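Local coordinates for short chain dehydrogenase (PDB 3H7A) that probably catalyses NAD(P)-dependent oxidation or reduction of a substrate, as a member of the short-chain dehydrogenase/reductase (SDR) family, at the interface of chains A and B. Coordinates in Å, arbitrary orientation; residue numbers count along the deposited sequence, not the author numbering. Chains: chain A/B, short chain dehydrogenase.

The interface of chains A and B. Residues chain A 146-148, 160, 163; chain B 160, 163-164, 167.
A:Phe160 lies against B:Phe160, B:Ala164 and B:Gln167, where helix 153-173 of one chain packs on the same helix of the other. In this short-chain dehydrogenase (SDR) with a Rossmann fold, the pairing is two-fold symmetric. It resembles the helix-mediated dimerisation common in the family, so it is likely to be biological.

The apolar contacts centre on the ring of A:Phe160. The methyl CB of B:Ala164 sits over one face, 3.6 Å from the ring centroid and displaced toward the rim, as a CH-pi contact. CG of A:Phe160 is roughly anti to its carbonyl carbon, beside the backbone N (chi1 -90°), which sends the ring across to the partner helix. CD2 of the ring lies 3.2 Å from the carbonyl O of B:Phe160. Near the two-fold axis, CB of A:Phe160 meets CB of B:Phe160 at 3.8 Å. CZ, the far tip of the A:Phe160 ring, points at the amide of B:Gln167, with the two planes nearly perpendicular at 86°. An alanine in place of A:Phe160 would probably leave the methyl of B:Ala164 without its aromatic cover and open a gap beside the B:Gln167 amide.

A direct hydrogen bond runs from the backbone N of A:Gly148 to OE1 of B:Gln167, 2.7 Å long. The donor lies in the carbonyl plane, and the bond is close to straight, 167° at the hydrogen. The glutamine chain is extended beyond CG, which carries its amide to the loop of chain A.

Two waters bridge the chains. The carbonyl O of A:Leu146 binds water 1 at 2.8 Å and water 2 at 2.6 Å. Water 1 also meets NH1 of B:Arg163 at 2.9 Å, in the guanidinium plane, although the bond is bent. Water 2 meets the amide NE2 of B:Gln167 at 2.9 Å. Both ends of this amide are thus engaged, which should limit its rotation. Within chain B, the same NE2 lies over the centre of the B:Arg163 guanidinium.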
loop_
_atom_site.group_PDB
_atom_site.type_symbol
_atom_site.label_atom_id
_atom_site.label_comp_id
_atom_site.label_asym_id
_atom_site.label_seq_id
_atom_site.Cartn_x
_atom_site.Cartn_y
_atom_site.Cartn_z
ATOM N N LEU A 146 2.817 0.061 9.629
ATOM C CA LEU A 146 2.195 -0.255 8.343
ATOM C C LEU A 146 0.759 -0.709 8.467
ATOM O O LEU A 146 -0.064 -0.410 7.595
ATOM C CB LEU A 146 3.003 -1.294 7.576
ATOM C CG LEU A 146 4.444 -0.900 7.283
ATOM C CD1 LEU A 146 5.125 -2.076 6.613
ATOM C CD2 LEU A 146 4.472 0.353 6.392
ATOM N N ARG A 147 0.460 -1.427 9.545
ATOM C CA ARG A 147 -0.903 -1.867 9.792
ATOM C C ARG A 147 -1.186 -1.936 11.282
ATOM O O ARG A 147 -0.312 -2.270 12.081
ATOM C CB ARG A 147 -1.227 -3.192 9.070
ATOM C CG ARG A 147 -0.337 -4.358 9.411
ATOM C CD ARG A 147 -0.322 -5.394 8.280
ATOM N NE ARG A 147 1.024 -5.947 8.107
ATOM C CZ ARG A 147 1.853 -5.631 7.113
ATOM N NH1 ARG A 147 1.478 -4.779 6.164
ATOM N NH2 ARG A 147 3.059 -6.184 7.057
ATOM N N GLY A 148 -2.411 -1.593 11.654
ATOM C CA GLY A 148 -2.808 -1.606 13.051
ATOM C C GLY A 148 -3.581 -2.849 13.430
ATOM O O GLY A 148 -4.679 -3.064 12.942
ATOM N N PHE A 160 2.370 4.948 12.894
ATOM C CA PHE A 160 1.831 5.534 11.653
ATOM C C PHE A 160 2.192 7.021 11.592
ATOM O O PHE A 160 2.710 7.510 10.580
ATOM C CB PHE A 160 0.306 5.413 11.608
ATOM C CG PHE A 160 -0.201 4.149 10.975
ATOM C CD1 PHE A 160 0.146 2.889 11.463
ATOM C CD2 PHE A 160 -1.079 4.214 9.925
ATOM C CE1 PHE A 160 -0.386 1.708 10.885
ATOM C CE2 PHE A 160 -1.612 3.050 9.334
ATOM C CZ PHE A 160 -1.252 1.791 9.826
ATOM N N ARG A 163 5.760 7.518 10.723
ATOM C CA ARG A 163 5.989 7.172 9.315
ATOM C C ARG A 163 5.644 8.371 8.434
ATOM O O ARG A 163 6.383 8.729 7.497
ATOM C CB ARG A 163 5.157 5.942 8.924
ATOM C CG ARG A 163 5.234 5.590 7.445
ATOM C CD ARG A 163 4.637 4.223 7.149
ATOM N NE ARG A 163 5.123 3.748 5.851
ATOM C CZ ARG A 163 4.388 3.665 4.746
ATOM N NH1 ARG A 163 3.096 3.984 4.757
ATOM N NH2 ARG A 163 4.956 3.244 3.626
ATOM N N PHE B 160 -2.557 9.816 9.502
ATOM C CA PHE B 160 -2.000 8.461 9.565
ATOM C C PHE B 160 -2.358 7.867 10.918
ATOM O O PHE B 160 -2.821 6.730 11.002
ATOM C CB PHE B 160 -0.482 8.502 9.460
ATOM C CG PHE B 160 0.062 8.387 8.062
ATOM C CD1 PHE B 160 -0.290 9.300 7.067
ATOM C CD2 PHE B 160 1.041 7.437 7.778
ATOM C CE1 PHE B 160 0.287 9.206 5.803
ATOM C CE2 PHE B 160 1.595 7.340 6.534
ATOM C CZ PHE B 160 1.237 8.247 5.548
ATOM N N ARG B 163 -5.908 6.801 11.035
ATOM C CA ARG B 163 -6.075 5.595 10.224
ATOM C C ARG B 163 -5.672 4.352 11.017
ATOM O O ARG B 163 -6.401 3.360 11.035
ATOM C CB ARG B 163 -5.244 5.709 8.939
ATOM C CG ARG B 163 -5.450 4.561 7.982
ATOM C CD ARG B 163 -4.689 4.819 6.700
ATOM N NE ARG B 163 -5.019 3.784 5.727
ATOM C CZ ARG B 163 -4.157 2.885 5.271
ATOM N NH1 ARG B 163 -2.897 2.889 5.693
ATOM N NH2 ARG B 163 -4.560 1.988 4.381
ATOM N N ALA B 164 -4.531 4.410 11.703
ATOM C CA ALA B 164 -4.141 3.280 12.575
ATOM C C ALA B 164 -5.155 2.959 13.664
ATOM O O ALA B 164 -5.375 1.776 13.989
ATOM C CB ALA B 164 -2.839 3.557 13.207
ATOM N N GLN B 167 -7.950 1.150 11.986
ATOM C CA GLN B 167 -7.541 -0.219 11.648
ATOM C C GLN B 167 -7.564 -1.126 12.863
ATOM O O GLN B 167 -8.149 -2.209 12.812
ATOM C CB GLN B 167 -6.143 -0.251 11.029
ATOM C CG GLN B 167 -6.055 0.316 9.632
ATOM C CD GLN B 167 -4.756 -0.062 8.961
ATOM O OE1 GLN B 167 -3.913 -0.742 9.561
ATOM N NE2 GLN B 167 -4.577 0.379 7.725
HETATM O O HOH W 1 -0.190 1.755 5.792
HETATM O O HOH W 2 -2.342 -0.863 6.419
#